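Local coordinates for protein dextranase (PDB 6NZS) that catalyses the endohydrolysis of (1->6)-alpha-D-glucosidic linkages in dextran, at residues H395-I400 with I423-V428; V471-F476 with T497-V502; N221-T226 with S241-V246; G217-L222 with G235-G240. One frame throughout, in Å; residues are numbered along the deposited sequence.

All four contacts belong to the parallel beta-helix of this glycosyl hydrolase family 49 enzyme. Contacts 1 and 2 touch, their centres about 9 Å apart, through neighbouring strands 423-435 and 469-482. In both, apolar side chains pack on one side of the strands; on the other, contact 1 has an Asp-Asn pair, contact 2 an Asn-Asn pair and an Arg-His stack. Contacts 3 and 4 share Asn221 and Leu222 in an earlier part of the helix; contacts 2 and 4 have centres about 45 Å apart. Contact 4 is largely buried, with strand pairing and valine, tyrosine and methionine packing. Contact 3 is smaller and nearer the surface, held by an asparagine, a tyrosine hydroxyl and waters.

Contact 1: residues H395-I400 with I423-V428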
loop_
_atom_site.group_PDB
_atom_site.type_symbol
_atom_site.label_atom_id
_atom_site.label_comp_id
_atom_site.label_asym_id
_atom_site.label_seq_id
_atom_site.Cartn_x
_atom_site.Cartn_y
_atom_site.Cartn_z
ATOM N N HIS A 395 -6.966 -1.225 15.709
ATOM C CA HIS A 395 -7.517 -2.347 16.460
ATOM C C HIS A 395 -6.448 -3.042 17.288
ATOM O O HIS A 395 -5.270 -3.061 16.933
ATOM C CB HIS A 395 -8.177 -3.362 15.519
ATOM C CG HIS A 395 -9.253 -2.765 14.673
ATOM N ND1 HIS A 395 -10.552 -2.612 15.113
ATOM C CD2 HIS A 395 -9.208 -2.226 13.432
ATOM C CE1 HIS A 395 -11.263 -2.023 14.167
ATOM N NE2 HIS A 395 -10.470 -1.774 13.138
ATOM N N SER A 396 -6.895 -3.660 18.378
ATOM C CA SER A 396 -6.008 -4.393 19.266
ATOM C C SER A 396 -5.550 -5.708 18.637
ATOM O O SER A 396 -6.176 -6.256 17.722
ATOM C CB SER A 396 -6.733 -4.709 20.575
ATOM O OG SER A 396 -7.093 -3.505 21.237
ATOM N N ASP A 397 -4.427 -6.214 19.142
ATOM C CA ASP A 397 -3.967 -7.568 18.831
ATOM C C ASP A 397 -3.693 -7.742 17.337
ATOM O O ASP A 397 -4.129 -8.707 16.704
ATOM C CB ASP A 397 -4.943 -8.631 19.360
ATOM C CG ASP A 397 -5.146 -8.550 20.866
ATOM O OD1 ASP A 397 -4.182 -8.227 21.592
ATOM O OD2 ASP A 397 -6.280 -8.824 21.324
ATOM N N VAL A 398 -2.960 -6.788 16.766
ATOM C CA VAL A 398 -2.641 -6.781 15.344
ATOM C C VAL A 398 -1.133 -6.904 15.202
ATOM O O VAL A 398 -0.382 -6.220 15.911
ATOM C CB VAL A 398 -3.183 -5.519 14.646
ATOM C CG1 VAL A 398 -2.578 -5.366 13.241
ATOM C CG2 VAL A 398 -4.714 -5.557 14.579
ATOM N N THR A 399 -0.693 -7.776 14.296
ATOM C CA THR A 399 0.725 -8.002 14.047
ATOM C C THR A 399 0.991 -7.906 12.552
ATOM O O THR A 399 0.309 -8.560 11.763
ATOM C CB THR A 399 1.152 -9.376 14.577
ATOM O OG1 THR A 399 0.840 -9.446 15.977
ATOM C CG2 THR A 399 2.645 -9.591 14.394
ATOM N N ILE A 400 1.970 -7.082 12.168
ATOM C CA ILE A 400 2.360 -6.895 10.771
ATOM C C ILE A 400 3.862 -7.107 10.655
ATOM O O ILE A 400 4.626 -6.582 11.471
ATOM C CB ILE A 400 2.010 -5.475 10.280
ATOM C CG1 ILE A 400 0.511 -5.209 10.385
ATOM C CG2 ILE A 400 2.489 -5.273 8.842
ATOM C CD1 ILE A 400 0.115 -3.786 10.012
ATOM N N ILE A 423 -7.125 0.772 21.873
ATOM C CA ILE A 423 -6.190 -0.112 21.187
ATOM C C ILE A 423 -5.153 -0.601 22.184
ATOM O O ILE A 423 -4.620 0.188 22.973
ATOM C CB ILE A 423 -5.471 0.620 20.035
ATOM C CG1 ILE A 423 -6.476 1.126 19.005
ATOM C CG2 ILE A 423 -4.438 -0.295 19.392
ATOM C CD1 ILE A 423 -5.850 2.038 17.958
ATOM N N ASP A 424 -4.833 -1.894 22.114
ATOM C CA ASP A 424 -3.799 -2.504 22.940
ATOM C C ASP A 424 -3.108 -3.589 22.121
ATOM O O ASP A 424 -3.769 -4.333 21.394
ATOM C CB ASP A 424 -4.459 -3.121 24.186
ATOM C CG ASP A 424 -3.467 -3.556 25.265
ATOM O OD1 ASP A 424 -2.246 -3.351 25.161
ATOM O OD2 ASP A 424 -3.951 -4.124 26.273
ATOM N N ASN A 425 -1.780 -3.661 22.229
ATOM C CA ASN A 425 -0.998 -4.800 21.745
ATOM C C ASN A 425 -0.898 -4.836 20.224
ATOM O O ASN A 425 -1.458 -5.719 19.567
ATOM C CB ASN A 425 -1.517 -6.137 22.303
ATOM C CG ASN A 425 -0.646 -7.314 21.903
ATOM O OD1 ASN A 425 0.580 -7.206 21.855
ATOM N ND2 ASN A 425 -1.278 -8.442 21.595
ATOM N N VAL A 426 -0.154 -3.891 19.663
ATOM C CA VAL A 426 0.065 -3.797 18.225
ATOM C C VAL A 426 1.563 -3.900 17.970
ATOM O O VAL A 426 2.359 -3.245 18.655
ATOM C CB VAL A 426 -0.503 -2.477 17.679
ATOM C CG1 VAL A 426 -0.082 -2.264 16.238
ATOM C CG2 VAL A 426 -2.021 -2.471 17.802
ATOM N N ASN A 427 1.948 -4.714 16.986
ATOM C CA ASN A 427 3.354 -4.932 16.672
ATOM C C ASN A 427 3.531 -4.878 15.165
ATOM O O ASN A 427 2.963 -5.703 14.447
ATOM C CB ASN A 427 3.829 -6.288 17.203
ATOM C CG ASN A 427 3.907 -6.328 18.718
ATOM O OD1 ASN A 427 2.966 -6.773 19.397
ATOM N ND2 ASN A 427 5.025 -5.863 19.259
ATOM N N VAL A 428 4.340 -3.933 14.692
ATOM C CA VAL A 428 4.595 -3.746 13.263
ATOM C C VAL A 428 6.102 -3.755 13.047
ATOM O O VAL A 428 6.800 -2.838 13.498
ATOM C CB VAL A 428 3.993 -2.429 12.746
ATOM C CG1 VAL A 428 4.310 -2.224 11.258
ATOM C CG2 VAL A 428 2.500 -2.362 12.993
#
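Asn425 reaches across to Asp397, and the two side chains cross at about a right angle. Starting at the backbone, Asn425 CB lies 3.5 Å from Asp397 OD1. Asn425 CG is anti to the backbone N (chi1 -175°) and stays 3.7 Å from Asp397 OD1. At the tip, Asn425 ND2 donates to Asp397 OD1 over 2.9 Å in a nearly straight bond (169° at the hydrogen). The acceptor is met on its anti side, and the carboxylate and amide planes stand 68° apart. Asp397 and Asn425 both have left-handed backbone conformations; asparagines commonly take this conformation at the turns of parallel beta-helices.

Just before this pair, Asp424 N donates to Ser396 OG at 2.9 Å, so the first bond of the seam goes to a side-chain hydroxyl. Asp397 N returns a bond to Asp424 O at 3.0 Å. Regular parallel pairing then takes over: Asn427 N bonds Val398 O, and Ile400 N meets Asn427 O at 2.8 Å. On the buried side Ile400 and Val428 lie side by side, pointing the same way, with Ile400 CD1 4.1 Å from Val428 CG2. Thr399 and Asn427 face the other way, toward the surface.

Asp424 OD1 accepts from Asn473 ND2 one coil further on, carrying the polar row forward. Strand 423-435 sits between strand 398-407, paired here, and strand 469-482, on which Ile423 and Val428 rest against Met474 and Phe476.

Contact 2: residues V471-F476 with T497-V502; sequences VKNMRF and TENIHV
Arg475 lays its guanidinium flat on the His501 ring, the planes at 26° and the centres 4.2 Å apart. Arg475 NH1 does the touching: it sits over the middle of the imidazole, 3.6 Å from His501 CG. CG of Arg475 is anti to the backbone N (chi1 -177°) and the chain runs extended to NE, alongside His501. Two residues earlier in each strand, Asn499 ND2 donates to Asn473 OD1 over 3.0 Å, in the acceptor's carbonyl plane, with the two amide planes 82° apart. On the opposite side of the strands the contacts are apolar. Ile500 CD1 rests 3.9 Å from Met474 CB, and Phe476 CD1 meets Val502 CG2 at 4.2 Å.

A second shell positions the polar groups. Arg475 NE forms a salt bridge with Glu477, His501 NE2 is hydrogen-bonded to Glu548, and Asp424 is the second partner of Asn473. A water donates to Glu498 OE1 at 2.9 Å and accepts a weak hydrogen bond from Lys472 NZ. Parallel backbone bonds join the strands, such as Phe476 N to His501 O at 2.8 Å.

Strands 469-482 and 495-507 lie on successive coils of the beta-helix, with strand 423-435 beyond the first and strand 545-552 beyond the second.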
loop_
_atom_site.group_PDB
_atom_site.type_symbol
_atom_site.label_atom_id
_atom_site.label_comp_id
_atom_site.label_asym_id
_atom_site.label_seq_id
_atom_site.Cartn_x
_atom_site.Cartn_y
_atom_site.Cartn_z
ATOM N N VAL A 471 -5.114 4.376 23.808
ATOM C CA VAL A 471 -4.282 3.726 22.801
ATOM C C VAL A 471 -2.961 3.388 23.482
ATOM O O VAL A 471 -2.254 4.292 23.950
ATOM C CB VAL A 471 -4.065 4.656 21.596
ATOM C CG1 VAL A 471 -3.020 4.083 20.645
ATOM C CG2 VAL A 471 -5.388 4.902 20.888
ATOM N N LYS A 472 -2.619 2.101 23.554
ATOM C CA LYS A 472 -1.440 1.726 24.323
ATOM C C LYS A 472 -0.741 0.501 23.747
ATOM O O LYS A 472 -1.333 -0.311 23.030
ATOM C CB LYS A 472 -1.785 1.497 25.802
ATOM C CG LYS A 472 -2.747 0.348 26.032
ATOM C CD LYS A 472 -3.058 0.200 27.513
ATOM C CE LYS A 472 -3.949 -1.001 27.754
ATOM N NZ LYS A 472 -4.374 -1.064 29.179
ATOM N N ASN A 473 0.542 0.376 24.095
ATOM C CA ASN A 473 1.313 -0.832 23.824
ATOM C C ASN A 473 1.384 -1.123 22.328
ATOM O O ASN A 473 1.025 -2.201 21.857
ATOM C CB ASN A 473 0.769 -2.023 24.616
ATOM C CG ASN A 473 0.866 -1.811 26.112
ATOM O OD1 ASN A 473 1.857 -1.273 26.609
ATOM N ND2 ASN A 473 -0.170 -2.221 26.837
ATOM N N MET A 474 1.853 -0.132 21.577
ATOM C CA MET A 474 2.059 -0.258 20.141
ATOM C C MET A 474 3.547 -0.124 19.889
ATOM O O MET A 474 4.162 0.864 20.308
ATOM C CB MET A 474 1.288 0.818 19.379
ATOM C CG MET A 474 -0.182 0.872 19.734
ATOM S SD MET A 474 -1.183 1.485 18.370
ATOM C CE MET A 474 -0.516 3.124 18.191
ATOM N N ARG A 475 4.122 -1.118 19.224
ATOM C CA ARG A 475 5.548 -1.160 18.941
ATOM C C ARG A 475 5.770 -1.224 17.438
ATOM O O ARG A 475 5.201 -2.080 16.752
ATOM C CB ARG A 475 6.208 -2.369 19.613
ATOM C CG ARG A 475 7.719 -2.444 19.412
ATOM C CD ARG A 475 8.329 -3.520 20.305
ATOM N NE ARG A 475 9.786 -3.578 20.206
ATOM C CZ ARG A 475 10.621 -3.038 21.090
ATOM N NH1 ARG A 475 10.147 -2.395 22.150
ATOM N NH2 ARG A 475 11.937 -3.146 20.917
ATOM N N PHE A 476 6.591 -0.312 16.933
ATOM C CA PHE A 476 6.963 -0.257 15.524
ATOM C C PHE A 476 8.476 -0.411 15.489
ATOM O O PHE A 476 9.195 0.479 15.953
ATOM C CB PHE A 476 6.563 1.090 14.918
ATOM C CG PHE A 476 5.106 1.411 15.059
ATOM C CD1 PHE A 476 4.635 2.090 16.167
ATOM C CD2 PHE A 476 4.203 1.032 14.082
ATOM C CE1 PHE A 476 3.283 2.386 16.303
ATOM C CE2 PHE A 476 2.860 1.313 14.212
ATOM C CZ PHE A 476 2.391 1.989 15.315
ATOM N N THR A 497 -2.673 7.988 25.775
ATOM C CA THR A 497 -1.695 7.349 24.901
ATOM C C THR A 497 -0.517 6.880 25.739
ATOM O O THR A 497 0.129 7.691 26.411
ATOM C CB THR A 497 -1.235 8.340 23.829
ATOM O OG1 THR A 497 -2.360 8.731 23.034
ATOM C CG2 THR A 497 -0.195 7.696 22.924
ATOM N N GLU A 498 -0.241 5.572 25.713
ATOM C CA GLU A 498 0.753 4.990 26.605
ATOM C C GLU A 498 1.614 3.954 25.896
ATOM O O GLU A 498 1.122 3.165 25.084
ATOM C CB GLU A 498 0.085 4.328 27.819
ATOM C CG GLU A 498 -0.662 5.305 28.698
ATOM C CD GLU A 498 -1.685 4.631 29.583
ATOM O OE1 GLU A 498 -1.557 3.414 29.820
ATOM O OE2 GLU A 498 -2.617 5.329 30.035
ATOM N N ASN A 499 2.901 3.958 26.231
ATOM C CA ASN A 499 3.855 2.936 25.808
ATOM C C ASN A 499 3.816 2.687 24.298
ATOM O O ASN A 499 3.548 1.584 23.816
ATOM C CB ASN A 499 3.702 1.636 26.606
ATOM C CG ASN A 499 4.924 0.759 26.502
ATOM O OD1 ASN A 499 6.043 1.254 26.412
ATOM N ND2 ASN A 499 4.721 -0.556 26.497
ATOM N N ILE A 500 4.115 3.744 23.556
ATOM C CA ILE A 500 4.287 3.674 22.111
ATOM C C ILE A 500 5.784 3.643 21.853
ATOM O O ILE A 500 6.520 4.500 22.350
ATOM C CB ILE A 500 3.644 4.895 21.434
ATOM C CG1 ILE A 500 2.214 5.128 21.951
ATOM C CG2 ILE A 500 3.726 4.762 19.905
ATOM C CD1 ILE A 500 1.257 3.969 21.733
ATOM N N HIS A 501 6.247 2.653 21.099
ATOM C CA HIS A 501 7.673 2.469 20.882
ATOM C C HIS A 501 7.946 2.487 19.388
ATOM O O HIS A 501 7.320 1.735 18.636
ATOM C CB HIS A 501 8.142 1.148 21.499
ATOM C CG HIS A 501 9.612 1.096 21.770
ATOM N ND1 HIS A 501 10.142 1.184 23.041
ATOM C CD2 HIS A 501 10.665 0.962 20.929
ATOM C CE1 HIS A 501 11.461 1.105 22.967
ATOM N NE2 HIS A 501 11.804 0.967 21.696
ATOM N N VAL A 502 8.870 3.350 18.964
ATOM C CA VAL A 502 9.328 3.419 17.576
ATOM C C VAL A 502 10.826 3.157 17.599
ATOM O O VAL A 502 11.602 4.009 18.056
ATOM C CB VAL A 502 9.010 4.777 16.933
ATOM C CG1 VAL A 502 9.461 4.800 15.471
ATOM C CG2 VAL A 502 7.517 5.088 17.035
HETATM O O HOH W 1 -3.923 1.996 30.779
#

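Contact 3: residues N221-T226 with S241-V246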
loop_
_atom_site.group_PDB
_atom_site.type_symbol
_atom_site.label_atom_id
_atom_site.label_comp_id
_atom_site.label_asym_id
_atom_site.label_seq_id
_atom_site.Cartn_x
_atom_site.Cartn_y
_atom_site.Cartn_z
ATOM N N ASN A 221 -23.034 -11.696 -13.528
ATOM C CA ASN A 221 -24.029 -12.635 -13.028
ATOM C C ASN A 221 -23.629 -13.266 -11.701
ATOM O O ASN A 221 -24.263 -14.237 -11.267
ATOM C CB ASN A 221 -24.272 -13.726 -14.074
ATOM C CG ASN A 221 -23.017 -14.533 -14.383
ATOM O OD1 ASN A 221 -21.897 -14.118 -14.069
ATOM N ND2 ASN A 221 -23.201 -15.690 -15.011
ATOM N N LEU A 222 -22.603 -12.736 -11.035
ATOM C CA LEU A 222 -22.069 -13.405 -9.857
ATOM C C LEU A 222 -22.981 -13.304 -8.641
ATOM O O LEU A 222 -22.818 -14.086 -7.700
ATOM C CB LEU A 222 -20.672 -12.869 -9.528
ATOM C CG LEU A 222 -19.621 -13.107 -10.616
ATOM C CD1 LEU A 222 -18.265 -12.569 -10.157
ATOM C CD2 LEU A 222 -19.515 -14.576 -10.981
ATOM N N ASN A 223 -23.924 -12.355 -8.623
ATOM C CA ASN A 223 -24.803 -12.230 -7.466
ATOM C C ASN A 223 -25.711 -13.441 -7.298
ATOM O O ASN A 223 -26.176 -13.697 -6.183
ATOM C CB ASN A 223 -25.677 -10.973 -7.567
ATOM C CG ASN A 223 -24.877 -9.679 -7.505
ATOM O OD1 ASN A 223 -23.647 -9.676 -7.600
ATOM N ND2 ASN A 223 -25.582 -8.567 -7.350
ATOM N N ALA A 224 -25.969 -14.188 -8.372
ATOM C CA ALA A 224 -26.907 -15.301 -8.338
ATOM C C ALA A 224 -26.232 -16.662 -8.468
ATOM O O ALA A 224 -26.912 -17.652 -8.757
ATOM C CB ALA A 224 -27.992 -15.135 -9.403
ATOM N N VAL A 225 -24.912 -16.740 -8.276
ATOM C CA VAL A 225 -24.261 -18.046 -8.266
ATOM C C VAL A 225 -24.707 -18.832 -7.038
ATOM O O VAL A 225 -24.910 -18.272 -5.951
ATOM C CB VAL A 225 -22.727 -17.927 -8.342
ATOM C CG1 VAL A 225 -22.299 -17.215 -9.618
ATOM C CG2 VAL A 225 -22.171 -17.235 -7.115
ATOM N N THR A 226 -24.871 -20.141 -7.209
ATOM C CA THR A 226 -25.292 -21.008 -6.118
ATOM C C THR A 226 -24.169 -21.861 -5.551
ATOM O O THR A 226 -24.380 -22.538 -4.540
ATOM C CB THR A 226 -26.438 -21.920 -6.572
ATOM O OG1 THR A 226 -26.050 -22.597 -7.771
ATOM C CG2 THR A 226 -27.701 -21.107 -6.828
ATOM N N SER A 241 -18.156 -0.796 -15.561
ATOM C CA SER A 241 -18.117 0.361 -14.674
ATOM C C SER A 241 -19.331 0.461 -13.761
ATOM O O SER A 241 -19.299 1.240 -12.801
ATOM C CB SER A 241 -18.024 1.643 -15.504
ATOM O OG SER A 241 -19.180 1.793 -16.316
ATOM N N ASP A 242 -20.390 -0.303 -14.031
ATOM C CA ASP A 242 -21.674 -0.113 -13.367
ATOM C C ASP A 242 -22.151 -1.366 -12.640
ATOM O O ASP A 242 -23.356 -1.561 -12.454
ATOM C CB ASP A 242 -22.732 0.392 -14.349
ATOM C CG ASP A 242 -22.948 -0.547 -15.528
ATOM O OD1 ASP A 242 -22.159 -1.497 -15.715
ATOM O OD2 ASP A 242 -23.928 -0.336 -16.277
ATOM N N TYR A 243 -21.219 -2.216 -12.215
ATOM C CA TYR A 243 -21.561 -3.401 -11.442
ATOM C C TYR A 243 -20.340 -3.821 -10.646
ATOM O O TYR A 243 -19.210 -3.723 -11.135
ATOM C CB TYR A 243 -21.993 -4.554 -12.357
ATOM C CG TYR A 243 -22.048 -5.925 -11.691
ATOM C CD1 TYR A 243 -23.167 -6.326 -10.962
ATOM C CD2 TYR A 243 -20.992 -6.827 -11.811
ATOM C CE1 TYR A 243 -23.219 -7.581 -10.360
ATOM C CE2 TYR A 243 -21.037 -8.078 -11.207
ATOM C CZ TYR A 243 -22.152 -8.451 -10.490
ATOM O OH TYR A 243 -22.189 -9.702 -9.896
ATOM N N HIS A 244 -20.573 -4.261 -9.416
ATOM C CA HIS A 244 -19.599 -5.039 -8.668
ATOM C C HIS A 244 -20.323 -6.223 -8.051
ATOM O O HIS A 244 -21.541 -6.194 -7.862
ATOM C CB HIS A 244 -18.844 -4.211 -7.614
ATOM C CG HIS A 244 -19.662 -3.833 -6.418
ATOM N ND1 HIS A 244 -20.934 -3.309 -6.513
ATOM C CD2 HIS A 244 -19.372 -3.875 -5.095
ATOM C CE1 HIS A 244 -21.395 -3.054 -5.302
ATOM N NE2 HIS A 244 -20.466 -3.385 -4.424
ATOM N N ALA A 245 -19.565 -7.280 -7.773
ATOM C CA ALA A 245 -20.142 -8.555 -7.353
ATOM C C ALA A 245 -20.532 -8.479 -5.882
ATOM O O ALA A 245 -19.672 -8.368 -5.002
ATOM C CB ALA A 245 -19.140 -9.678 -7.596
ATOM N N VAL A 246 -21.833 -8.537 -5.616
ATOM C CA VAL A 246 -22.367 -8.596 -4.261
ATOM C C VAL A 246 -22.790 -10.042 -4.045
ATOM O O VAL A 246 -23.795 -10.497 -4.601
ATOM C CB VAL A 246 -23.536 -7.617 -4.082
ATOM C CG1 VAL A 246 -24.098 -7.693 -2.669
ATOM C CG2 VAL A 246 -23.084 -6.186 -4.411
HETATM O O HOH W 2 -26.106 -11.887 -4.089
HETATM O O HOH W 3 -24.345 -5.902 -7.634
HETATM O O HOH W 4 -25.226 -10.515 -10.622
#
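The Asn223 amide and the Tyr243 ring meet tip to tip, their planes 35° apart. Asn223 OD1 lies at the edge of the ring, close to its plane, and receives the phenol hydrogen from Tyr243 OH at 2.7 Å. That hydroxyl stands above one face of the amide, 53° out of its plane. From the opposite face comes Val246 N, 2.9 Å from Asn223 OD1, so a single oxygen is gripped by two donors. The ring of His244 carries Val246 CG2 over one face, and its ND1 is bonded to Tyr299 OH.

The CB of Tyr243 points toward 221-226, and CG is anti to the backbone N (chi1 166°). Its OH also takes a weak bond from Leu222 N, and Leu222 CB lies 3.5 Å from Tyr243 OH.

Strand 245-247 is an outermost strand of a four-stranded parallel sheet, one of the walls of the beta-helix, with strand 266-268 next to it. On its other side there is a loop with a short 3-10 turn at residues 222-223, and Asn223 offers its side-chain oxygen to the edge strand. Inward of the amide, Leu222 CD1 packs 4.0 Å from Ala245 CB, and both side chains touch Phe266.

Waters bridge the two segments. One molecule donates to Asn223 O and to Val246 O, at 2.7 Å from the latter. Another accepts from Asn223 ND2 and donates to His244 O at 2.8 Å.

Contact 4: residues G217-L222 with G235-G240; sequences GEVTNL and GTYSMG
Val219 and Tyr237 cross obliquely on neighbouring coils of the parallel beta-helix, where strand 217-218 pairs in parallel with strand 235-238. The two valine branches divide the work. Val219 CG1 sits 4.1 Å from Tyr237 CD2. CG2 occupies the crowded position between the backbone N and the carbonyl carbon, which brings it over strand 235-238. There Val219 CG2 lies 4.0 Å from Tyr237 CB. The same Val219 CG2 is 3.8 Å from Met239 CG. Tyr237 itself is fixed from outside, its OH bonded to Lys233 O and its ring edge-to-face with Phe232.

Met239 extends beyond CG, and Met239 CE meets Leu222 CD1 at 4.2 Å; the methionine also rests on Phe266 and Ala245. Ser238 faces the other way from Tyr237, and its OG is hydrogen-bonded to Gln288 NE2.

The backbone seam is short. Gly217 N bonds Thr236 O, Ser238 N bonds Gly217 O, and Val219 N closes the run on Ser238 O at 2.8 Å. Gly217 has backbone angles at which a CB would collide with the preceding carbonyl oxygen. On the outer side, Thr220 OG1 donates to Glu218 OE2 over 2.9 Å, a link within 217-222 that spans one residue.

Past Val219 the two chain segments diverge, and Val219 O is left buried without a polar partner, with the methylene Met239 CG 3.5 Å away.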
loop_
_atom_site.group_PDB
_atom_site.type_symbol
_atom_site.label_atom_id
_atom_site.label_comp_id
_atom_site.label_asym_id
_atom_site.label_seq_id
_atom_site.Cartn_x
_atom_site.Cartn_y
_atom_site.Cartn_z
ATOM N N GLY A 217 -14.615 -12.820 -20.318
ATOM C CA GLY A 217 -15.528 -11.820 -20.830
ATOM C C GLY A 217 -16.334 -11.150 -19.740
ATOM O O GLY A 217 -15.884 -11.041 -18.596
ATOM N N GLU A 218 -17.536 -10.693 -20.084
ATOM C CA GLU A 218 -18.393 -10.021 -19.119
ATOM C C GLU A 218 -18.789 -10.975 -17.999
ATOM O O GLU A 218 -19.220 -12.107 -18.250
ATOM C CB GLU A 218 -19.643 -9.502 -19.831
ATOM C CG GLU A 218 -20.704 -8.945 -18.897
ATOM C CD GLU A 218 -21.965 -8.499 -19.627
ATOM O OE1 GLU A 218 -22.086 -8.764 -20.842
ATOM O OE2 GLU A 218 -22.841 -7.889 -18.976
ATOM N N VAL A 219 -18.637 -10.515 -16.759
ATOM C CA VAL A 219 -19.033 -11.274 -15.573
ATOM C C VAL A 219 -19.908 -10.347 -14.734
ATOM O O VAL A 219 -19.424 -9.611 -13.869
ATOM C CB VAL A 219 -17.837 -11.812 -14.776
ATOM C CG1 VAL A 219 -17.186 -12.947 -15.528
ATOM C CG2 VAL A 219 -16.796 -10.722 -14.523
ATOM N N THR A 220 -21.212 -10.362 -14.999
ATOM C CA THR A 220 -22.158 -9.539 -14.264
ATOM C C THR A 220 -23.238 -10.383 -13.605
ATOM O O THR A 220 -24.252 -9.837 -13.154
ATOM C CB THR A 220 -22.780 -8.488 -15.187
ATOM O OG1 THR A 220 -23.284 -9.139 -16.358
ATOM C CG2 THR A 220 -21.725 -7.451 -15.600
ATOM N N ASN A 221 -23.034 -11.696 -13.528
ATOM C CA ASN A 221 -24.029 -12.635 -13.028
ATOM C C ASN A 221 -23.629 -13.266 -11.701
ATOM O O ASN A 221 -24.263 -14.237 -11.267
ATOM C CB ASN A 221 -24.272 -13.726 -14.074
ATOM C CG ASN A 221 -23.017 -14.533 -14.383
ATOM O OD1 ASN A 221 -21.897 -14.118 -14.069
ATOM N ND2 ASN A 221 -23.201 -15.690 -15.011
ATOM N N LEU A 222 -22.603 -12.736 -11.035
ATOM C CA LEU A 222 -22.069 -13.405 -9.857
ATOM C C LEU A 222 -22.981 -13.304 -8.641
ATOM O O LEU A 222 -22.818 -14.086 -7.700
ATOM C CB LEU A 222 -20.672 -12.869 -9.528
ATOM C CG LEU A 222 -19.621 -13.107 -10.616
ATOM C CD1 LEU A 222 -18.265 -12.569 -10.157
ATOM C CD2 LEU A 222 -19.515 -14.576 -10.981
ATOM N N GLY A 235 -7.026 -15.802 -17.599
ATOM C CA GLY A 235 -7.865 -15.147 -18.580
ATOM C C GLY A 235 -8.238 -13.762 -18.094
ATOM O O GLY A 235 -7.764 -13.297 -17.061
ATOM N N THR A 236 -9.102 -13.100 -18.861
ATOM C CA THR A 236 -9.535 -11.743 -18.551
ATOM C C THR A 236 -11.045 -11.698 -18.377
ATOM O O THR A 236 -11.786 -12.294 -19.167
ATOM C CB THR A 236 -9.100 -10.763 -19.655
ATOM O OG1 THR A 236 -7.670 -10.759 -19.740
ATOM C CG2 THR A 236 -9.601 -9.345 -19.365
ATOM N N TYR A 237 -11.489 -10.972 -17.351
ATOM C CA TYR A 237 -12.892 -10.891 -16.966
ATOM C C TYR A 237 -13.240 -9.441 -16.657
ATOM O O TYR A 237 -12.411 -8.692 -16.135
ATOM C CB TYR A 237 -13.168 -11.767 -15.729
ATOM C CG TYR A 237 -12.599 -13.166 -15.853
ATOM C CD1 TYR A 237 -11.266 -13.437 -15.546
ATOM C CD2 TYR A 237 -13.398 -14.221 -16.281
ATOM C CE1 TYR A 237 -10.743 -14.718 -15.674
ATOM C CE2 TYR A 237 -12.896 -15.504 -16.396
ATOM C CZ TYR A 237 -11.571 -15.753 -16.095
ATOM O OH TYR A 237 -11.084 -17.035 -16.226
ATOM N N SER A 238 -14.475 -9.042 -16.975
ATOM C CA SER A 238 -14.892 -7.645 -16.886
ATOM C C SER A 238 -16.247 -7.543 -16.198
ATOM O O SER A 238 -17.234 -8.103 -16.687
ATOM C CB SER A 238 -14.976 -7.021 -18.284
ATOM O OG SER A 238 -15.580 -5.738 -18.220
ATOM N N MET A 239 -16.301 -6.812 -15.082
ATOM C CA MET A 239 -17.572 -6.523 -14.419
ATOM C C MET A 239 -18.241 -5.264 -14.949
ATOM O O MET A 239 -19.449 -5.088 -14.751
ATOM C CB MET A 239 -17.383 -6.395 -12.903
ATOM C CG MET A 239 -17.073 -7.708 -12.186
ATOM S SD MET A 239 -17.189 -7.550 -10.396
ATOM C CE MET A 239 -16.163 -8.918 -9.861
ATOM N N GLY A 240 -17.491 -4.395 -15.619
ATOM C CA GLY A 240 -18.009 -3.137 -16.114
ATOM C C GLY A 240 -17.921 -2.022 -15.086
ATOM O O GLY A 240 -17.660 -2.231 -13.900
#